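Local coordinates for Serine/threonine-protein kinase Tel1 (Chaetomium thermophilum, PDB 6SKY) that probably acts as a DNA damage sensor, a serine/threonine kinase that uses ATP to phosphorylate proteins at [ST]-Q motifs and so triggers checkpoint signalling, at residues P2791-D2803 and N2932-A2944. Numbering follows the deposited sequence.
Sequences PVPELVPFRLTRD and NLAVLYSGWAAYA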
ATOM      1  N   PRO A2791      -4.449  41.635 -15.256  1.00 44.53           N
ATOM      2  CA  PRO A2791      -4.390  41.825 -16.716  1.00 44.53           C
ATOM      3  C   PRO A2791      -3.399  40.911 -17.419  1.00 44.53           C
ATOM      4  O   PRO A2791      -3.753  40.276 -18.418  1.00 44.53           O
ATOM      5  CB  PRO A2791      -4.002  43.298 -16.844  1.00 44.53           C
ATOM      6  CG  PRO A2791      -4.566  43.918 -15.649  1.00 44.53           C
ATOM      7  CD  PRO A2791      -4.424  42.923 -14.547  1.00 44.53           C
ATOM      8  N   VAL A2792      -2.159  40.846 -16.944  1.00 41.07           N
ATOM      9  CA  VAL A2792      -1.190  39.870 -17.433  1.00 41.07           C
ATOM     10  C   VAL A2792      -1.082  38.776 -16.382  1.00 41.07           C
ATOM     11  O   VAL A2792      -0.332  38.930 -15.413  1.00 41.07           O
ATOM     12  CB  VAL A2792       0.173  40.517 -17.707  1.00 41.07           C
ATOM     13  CG1 VAL A2792       1.003  39.627 -18.587  1.00 41.07           C
ATOM     14  CG2 VAL A2792      -0.009  41.863 -18.342  1.00 41.07           C
ATOM     15  N   PRO A2793      -1.794  37.667 -16.531  1.00 37.16           N
ATOM     16  CA  PRO A2793      -1.959  36.731 -15.418  1.00 37.16           C
ATOM     17  C   PRO A2793      -0.653  36.076 -14.993  1.00 37.16           C
ATOM     18  O   PRO A2793       0.309  35.983 -15.754  1.00 37.16           O
ATOM     19  CB  PRO A2793      -2.930  35.692 -15.981  1.00 37.16           C
ATOM     20  CG  PRO A2793      -3.542  36.328 -17.155  1.00 37.16           C
ATOM     21  CD  PRO A2793      -2.526  37.230 -17.723  1.00 37.16           C
ATOM     22  N   GLU A2794      -0.636  35.620 -13.744  1.00 35.81           N
ATOM     23  CA  GLU A2794       0.466  34.837 -13.191  1.00 35.81           C
ATOM     24  C   GLU A2794       0.050  33.375 -13.233  1.00 35.81           C
ATOM     25  O   GLU A2794      -0.675  32.904 -12.359  1.00 35.81           O
ATOM     26  CB  GLU A2794       0.793  35.270 -11.768  1.00 35.81           C
ATOM     27  CG  GLU A2794       1.302  36.688 -11.638  1.00 35.81           C
ATOM     28  CD  GLU A2794       1.421  37.135 -10.196  1.00 35.81           C
ATOM     29  OE1 GLU A2794       1.103  36.336  -9.295  1.00 35.81           O
ATOM     30  OE2 GLU A2794       1.827  38.290  -9.962  1.00 35.81           O
ATOM     31  N   LEU A2795       0.520  32.653 -14.242  1.00 34.78           N
ATOM     32  CA  LEU A2795       0.073  31.295 -14.512  1.00 34.78           C
ATOM     33  C   LEU A2795       1.125  30.252 -14.147  1.00 34.78           C
ATOM     34  O   LEU A2795       1.273  29.241 -14.827  1.00 34.78           O
ATOM     35  CB  LEU A2795      -0.329  31.153 -15.976  1.00 34.78           C
ATOM     36  CG  LEU A2795      -1.394  32.132 -16.477  1.00 34.78           C
ATOM     37  CD1 LEU A2795      -1.546  32.024 -17.971  1.00 34.78           C
ATOM     38  CD2 LEU A2795      -2.722  31.897 -15.798  1.00 34.78           C
ATOM     39  N   VAL A2796       1.861  30.480 -13.066  1.00 24.49           N
ATOM     40  CA  VAL A2796       2.826  29.507 -12.564  1.00 24.49           C
ATOM     41  C   VAL A2796       2.424  29.142 -11.143  1.00 24.49           C
ATOM     42  O   VAL A2796       1.873  29.985 -10.429  1.00 24.49           O
ATOM     43  CB  VAL A2796       4.259  30.052 -12.608  1.00 24.49           C
ATOM     44  CG1 VAL A2796       4.767  30.086 -14.018  1.00 24.49           C
ATOM     45  CG2 VAL A2796       4.308  31.429 -11.997  1.00 24.49           C
ATOM     46  N   PRO A2797       2.671  27.915 -10.688  1.00 22.63           N
ATOM     47  CA  PRO A2797       2.283  27.563  -9.321  1.00 22.63           C
ATOM     48  C   PRO A2797       3.148  28.216  -8.261  1.00 22.63           C
ATOM     49  O   PRO A2797       2.662  28.481  -7.157  1.00 22.63           O
ATOM     50  CB  PRO A2797       2.421  26.038  -9.308  1.00 22.63           C
ATOM     51  CG  PRO A2797       3.371  25.744 -10.369  1.00 22.63           C
ATOM     52  CD  PRO A2797       3.180  26.755 -11.427  1.00 22.63           C
ATOM     53  N   PHE A2798       4.413  28.479  -8.561  1.00 15.61           N
ATOM     54  CA  PHE A2798       5.334  29.117  -7.636  1.00 15.61           C
ATOM     55  C   PHE A2798       6.519  29.619  -8.443  1.00 15.61           C
ATOM     56  O   PHE A2798       6.618  29.374  -9.643  1.00 15.61           O
ATOM     57  CB  PHE A2798       5.767  28.160  -6.522  1.00 15.61           C
ATOM     58  CG  PHE A2798       6.052  26.760  -6.981  1.00 15.61           C
ATOM     59  CD1 PHE A2798       5.122  25.761  -6.809  1.00 15.61           C
ATOM     60  CD2 PHE A2798       7.256  26.437  -7.560  1.00 15.61           C
ATOM     61  CE1 PHE A2798       5.386  24.489  -7.217  1.00 15.61           C
ATOM     62  CE2 PHE A2798       7.512  25.167  -7.966  1.00 15.61           C
ATOM     63  CZ  PHE A2798       6.581  24.195  -7.792  1.00 15.61           C
ATOM     64  N   ARG A2799       7.417  30.329  -7.773  1.00 16.49           N
ATOM     65  CA  ARG A2799       8.590  30.903  -8.425  1.00 16.49           C
ATOM     66  C   ARG A2799       9.723  29.887  -8.426  1.00 16.49           C
ATOM     67  O   ARG A2799      10.232  29.515  -7.369  1.00 16.49           O
ATOM     68  CB  ARG A2799       9.023  32.190  -7.739  1.00 16.49           C
ATOM     69  CG  ARG A2799      10.147  32.861  -8.455  1.00 16.49           C
ATOM     70  CD  ARG A2799      10.505  34.177  -7.850  1.00 16.49           C
ATOM     71  NE  ARG A2799      11.429  34.890  -8.711  1.00 16.49           N
ATOM     72  CZ  ARG A2799      11.073  35.848  -9.546  1.00 16.49           C
ATOM     73  NH1 ARG A2799      11.971  36.432 -10.305  1.00 16.49           N
ATOM     74  NH2 ARG A2799       9.822  36.226  -9.612  1.00 16.49           N
ATOM     75  N   LEU A2800      10.098  29.424  -9.610  1.00 20.83           N
ATOM     76  CA  LEU A2800      11.185  28.473  -9.794  1.00 20.83           C
ATOM     77  C   LEU A2800      12.013  28.869 -11.006  1.00 20.83           C
ATOM     78  O   LEU A2800      12.253  28.071 -11.907  1.00 20.83           O
ATOM     79  CB  LEU A2800      10.653  27.053  -9.935  1.00 20.83           C
ATOM     80  CG  LEU A2800      11.553  25.887  -9.560  1.00 20.83           C
ATOM     81  CD1 LEU A2800      11.945  25.983  -8.122  1.00 20.83           C
ATOM     82  CD2 LEU A2800      10.824  24.600  -9.807  1.00 20.83           C
ATOM     83  N   THR A2801      12.424  30.129 -11.066  1.00 22.14           N
ATOM     84  CA  THR A2801      13.203  30.605 -12.195  1.00 22.14           C
ATOM     85  C   THR A2801      14.593  29.972 -12.185  1.00 22.14           C
ATOM     86  O   THR A2801      14.921  29.143 -11.343  1.00 22.14           O
ATOM     87  CB  THR A2801      13.284  32.124 -12.170  1.00 22.14           C
ATOM     88  OG1 THR A2801      14.090  32.545 -11.072  1.00 22.14           O
ATOM     89  CG2 THR A2801      11.916  32.700 -12.004  1.00 22.14           C
ATOM     90  N   ARG A2802      15.424  30.349 -13.153  1.00 22.14           N
ATOM     91  CA  ARG A2802      16.748  29.745 -13.253  1.00 22.14           C
ATOM     92  C   ARG A2802      17.644  30.147 -12.095  1.00 22.14           C
ATOM     93  O   ARG A2802      18.525  29.380 -11.702  1.00 22.14           O
ATOM     94  CB  ARG A2802      17.409  30.125 -14.570  1.00 22.14           C
ATOM     95  CG  ARG A2802      16.800  29.496 -15.789  1.00 22.14           C
ATOM     96  CD  ARG A2802      17.409  30.092 -17.027  1.00 22.14           C
ATOM     97  NE  ARG A2802      17.418  31.545 -16.956  1.00 22.14           N
ATOM     98  CZ  ARG A2802      18.336  32.309 -17.528  1.00 22.14           C
ATOM     99  NH1 ARG A2802      19.319  31.755 -18.209  1.00 22.14           N
ATOM    100  NH2 ARG A2802      18.275  33.619 -17.405  1.00 22.14           N
ATOM    101  N   ASP A2803      17.437  31.336 -11.535  1.00 24.58           N
ATOM    102  CA  ASP A2803      18.227  31.761 -10.393  1.00 24.58           C
ATOM    103  C   ASP A2803      17.810  31.066  -9.110  1.00 24.58           C
ATOM    104  O   ASP A2803      18.657  30.804  -8.260  1.00 24.58           O
ATOM    105  CB  ASP A2803      18.135  33.270 -10.218  1.00 24.58           C
ATOM    106  CG  ASP A2803      19.316  33.992 -10.813  1.00 24.58           C
ATOM    107  OD1 ASP A2803      19.209  34.507 -11.941  1.00 24.58           O
ATOM    108  OD2 ASP A2803      20.367  34.034 -10.157  1.00 24.58           O
ATOM    109  N   ASN A2932       5.537  29.029 -20.225  1.00 27.06           N
ATOM    110  CA  ASN A2932       4.800  29.669 -19.146  1.00 27.06           C
ATOM    111  C   ASN A2932       5.527  30.872 -18.589  1.00 27.06           C
ATOM    112  O   ASN A2932       4.884  31.831 -18.163  1.00 27.06           O
ATOM    113  CB  ASN A2932       4.553  28.687 -18.005  1.00 27.06           C
ATOM    114  CG  ASN A2932       3.664  27.561 -18.400  1.00 27.06           C
ATOM    115  OD1 ASN A2932       3.281  27.439 -19.556  1.00 27.06           O
ATOM    116  ND2 ASN A2932       3.327  26.717 -17.446  1.00 27.06           N
ATOM    117  N   LEU A2933       6.853  30.834 -18.575  1.00 23.86           N
ATOM    118  CA  LEU A2933       7.637  31.938 -18.058  1.00 23.86           C
ATOM    119  C   LEU A2933       7.762  33.077 -19.049  1.00 23.86           C
ATOM    120  O   LEU A2933       8.084  34.195 -18.645  1.00 23.86           O
ATOM    121  CB  LEU A2933       9.027  31.448 -17.661  1.00 23.86           C
ATOM    122  CG  LEU A2933       9.125  30.484 -16.485  1.00 23.86           C
ATOM    123  CD1 LEU A2933      10.539  30.043 -16.325  1.00 23.86           C
ATOM    124  CD2 LEU A2933       8.659  31.141 -15.221  1.00 23.86           C
ATOM    125  N   ALA A2934       7.512  32.830 -20.328  1.00 24.34           N
ATOM    126  CA  ALA A2934       7.686  33.867 -21.328  1.00 24.34           C
ATOM    127  C   ALA A2934       6.513  34.823 -21.395  1.00 24.34           C
ATOM    128  O   ALA A2934       6.669  35.932 -21.910  1.00 24.34           O
ATOM    129  CB  ALA A2934       7.902  33.241 -22.698  1.00 24.34           C
ATOM    130  N   VAL A2935       5.355  34.428 -20.888  1.00 26.60           N
ATOM    131  CA  VAL A2935       4.154  35.243 -20.930  1.00 26.60           C
ATOM    132  C   VAL A2935       3.811  35.805 -19.551  1.00 26.60           C
ATOM    133  O   VAL A2935       2.690  36.238 -19.323  1.00 26.60           O
ATOM    134  CB  VAL A2935       2.977  34.458 -21.521  1.00 26.60           C
ATOM    135  CG1 VAL A2935       3.301  34.033 -22.921  1.00 26.60           C
ATOM    136  CG2 VAL A2935       2.686  33.258 -20.677  1.00 26.60           C
ATOM    137  N   LEU A2936       4.762  35.801 -18.630  1.00 26.51           N
ATOM    138  CA  LEU A2936       4.562  36.436 -17.344  1.00 26.51           C
ATOM    139  C   LEU A2936       4.872  37.922 -17.441  1.00 26.51           C
ATOM    140  O   LEU A2936       5.587  38.374 -18.334  1.00 26.51           O
ATOM    141  CB  LEU A2936       5.437  35.787 -16.276  1.00 26.51           C
ATOM    142  CG  LEU A2936       5.026  34.403 -15.794  1.00 26.51           C
ATOM    143  CD1 LEU A2936       6.060  33.854 -14.878  1.00 26.51           C
ATOM    144  CD2 LEU A2936       3.721  34.475 -15.084  1.00 26.51           C
ATOM    145  N   TYR A2937       4.311  38.683 -16.510  1.00 33.43           N
ATOM    146  CA  TYR A2937       4.521  40.121 -16.480  1.00 33.43           C
ATOM    147  C   TYR A2937       5.998  40.443 -16.311  1.00 33.43           C
ATOM    148  O   TYR A2937       6.748  39.702 -15.679  1.00 33.43           O
ATOM    149  CB  TYR A2937       3.709  40.735 -15.346  1.00 33.43           C
ATOM    150  CG  TYR A2937       3.848  42.221 -15.219  1.00 33.43           C
ATOM    151  CD1 TYR A2937       3.577  43.052 -16.284  1.00 33.43           C
ATOM    152  CD2 TYR A2937       4.223  42.796 -14.023  1.00 33.43           C
ATOM    153  CE1 TYR A2937       3.698  44.406 -16.169  1.00 33.43           C
ATOM    154  CE2 TYR A2937       4.340  44.148 -13.899  1.00 33.43           C
ATOM    155  CZ  TYR A2937       4.079  44.948 -14.977  1.00 33.43           C
ATOM    156  OH  TYR A2937       4.201  46.306 -14.856  1.00 33.43           O
ATOM    157  N   SER A2938       6.419  41.570 -16.884  1.00 30.25           N
ATOM    158  CA  SER A2938       7.838  41.899 -16.912  1.00 30.25           C
ATOM    159  C   SER A2938       8.372  42.277 -15.539  1.00 30.25           C
ATOM    160  O   SER A2938       9.565  42.110 -15.277  1.00 30.25           O
ATOM    161  CB  SER A2938       8.093  43.030 -17.894  1.00 30.25           C
ATOM    162  OG  SER A2938       7.661  44.262 -17.362  1.00 30.25           O
ATOM    163  N   GLY A2939       7.522  42.803 -14.657  1.00 27.52           N
ATOM    164  CA  GLY A2939       7.959  43.115 -13.311  1.00 27.52           C
ATOM    165  C   GLY A2939       8.167  41.896 -12.447  1.00 27.52           C
ATOM    166  O   GLY A2939       8.879  41.973 -11.446  1.00 27.52           O
ATOM    167  N   TRP A2940       7.522  40.791 -12.794  1.00 21.91           N
ATOM    168  CA  TRP A2940       7.797  39.452 -12.286  1.00 21.91           C
ATOM    169  C   TRP A2940       9.011  38.976 -13.054  1.00 21.91           C
ATOM    170  O   TRP A2940       8.893  38.412 -14.137  1.00 21.91           O
ATOM    171  CB  TRP A2940       6.595  38.557 -12.540  1.00 21.91           C
ATOM    172  CG  TRP A2940       6.384  37.380 -11.660  1.00 21.91           C
ATOM    173  CD1 TRP A2940       5.478  37.277 -10.665  1.00 21.91           C
ATOM    174  CD2 TRP A2940       7.032  36.112 -11.743  1.00 21.91           C
ATOM    175  NE1 TRP A2940       5.531  36.039 -10.102  1.00 21.91           N
ATOM    176  CE2 TRP A2940       6.481  35.301 -10.751  1.00 21.91           C
ATOM    177  CE3 TRP A2940       8.036  35.589 -12.554  1.00 21.91           C
ATOM    178  CZ2 TRP A2940       6.898  34.000 -10.544  1.00 21.91           C
ATOM    179  CZ3 TRP A2940       8.445  34.302 -12.345  1.00 21.91           C
ATOM    180  CH2 TRP A2940       7.880  33.522 -11.350  1.00 21.91           C
ATOM    181  N   ALA A2941      10.200  39.224 -12.522  1.00 23.57           N
ATOM    182  CA  ALA A2941      11.388  39.051 -13.346  1.00 23.57           C
ATOM    183  C   ALA A2941      11.664  37.584 -13.620  1.00 23.57           C
ATOM    184  O   ALA A2941      12.371  36.927 -12.856  1.00 23.57           O
ATOM    185  CB  ALA A2941      12.596  39.689 -12.671  1.00 23.57           C
ATOM    186  N   ALA A2942      11.129  37.063 -14.719  1.00 24.37           N
ATOM    187  CA  ALA A2942      11.261  35.641 -14.989  1.00 24.37           C
ATOM    188  C   ALA A2942      12.589  35.310 -15.641  1.00 24.37           C
ATOM    189  O   ALA A2942      13.089  34.194 -15.483  1.00 24.37           O
ATOM    190  CB  ALA A2942      10.113  35.168 -15.868  1.00 24.37           C
ATOM    191  N   TYR A2943      13.159  36.252 -16.389  1.00 28.16           N
ATOM    192  CA  TYR A2943      14.492  36.058 -16.945  1.00 28.16           C
ATOM    193  C   TYR A2943      15.509  35.828 -15.843  1.00 28.16           C
ATOM    194  O   TYR A2943      16.450  35.049 -16.010  1.00 28.16           O
ATOM    195  CB  TYR A2943      14.883  37.267 -17.788  1.00 28.16           C
ATOM    196  CG  TYR A2943      14.742  38.566 -17.050  1.00 28.16           C
ATOM    197  CD1 TYR A2943      15.792  39.093 -16.340  1.00 28.16           C
ATOM    198  CD2 TYR A2943      13.548  39.254 -17.049  1.00 28.16           C
ATOM    199  CE1 TYR A2943      15.665  40.259 -15.653  1.00 28.16           C
ATOM    200  CE2 TYR A2943      13.411  40.428 -16.363  1.00 28.16           C
ATOM    201  CZ  TYR A2943      14.476  40.925 -15.668  1.00 28.16           C
ATOM    202  OH  TYR A2943      14.356  42.101 -14.978  1.00 28.16           O
ATOM    203  N   ALA A2944      15.333  36.491 -14.708  1.00 28.53           N
ATOM    204  CA  ALA A2944      16.244  36.366 -13.586  1.00 28.53           C
ATOM    205  C   ALA A2944      16.160  34.973 -13.016  1.00 28.53           C
ATOM    206  O   ALA A2944      15.408  34.723 -12.076  1.00 28.53           O
ATOM    207  CB  ALA A2944      15.928  37.387 -12.526  1.00 28.53           C
ATOM    208  OXT ALA A2944      16.845  34.067 -13.483  1.00 28.53           O
TER
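V2796 and W2940 meet at the apolar centre: CG2 of V2796 comes obliquely to CZ2 of the indole at 3.9 Å. The other branch of V2796 faces the leucines, its CG1 lying 4.1 Å from CD1 of L2936, with CD2 of L2933 also in contact. L2936 CD1 sits over one face of the indole, near its rim. On the opposite face lies R2799. Its CG is anti to the backbone N (chi1 -175°) and the chain stays extended to NE, which carries the aliphatic part across the ring and sets the guanidinium over it. CZ stands 4.3 Å from the centroid of the six-membered ring of W2940, only 14° off the normal, the evidence for a cation-pi contact; the guanidinium and ring planes are inclined by 37°, so the cation lies tilted over the face. R2761 O accepts from NH2 and helps fix this group. Without the indole, as with an alanine here, R2799 would probably lose its aromatic platform and a gap would be likely to open between V2796, L2936 and T2801. Farther out, CG2 of T2801 reaches the indole CZ3 at 3.8 Å, whereas its hydroxyl OG1 donates to the terminal carboxylate O of A2944 at 2.7 Å. R2802 NH2 gives Y2943 O a nearly straight bond of 2.7 Å, coplanar with both guanidinium and carbonyl. D2803 N adds only a weak, 3.4 Å bond to A2944 OXT. T2801 is the N-cap of helix 2802-2806, so the chain terminus docks at that helix's amino end. The D2803 carboxylate, held by H2678 and V2720, lies beside the terminal one without a hydrogen bond between them; the helix dipole and nearby R2802 would probably offset some repulsion. The arrangement is characteristic of PI3K-related kinases: the C-terminal FATC segment packs against the end of the activation loop, here with the side chain of Y2937 about 9 Å from the bound nucleotide analogue.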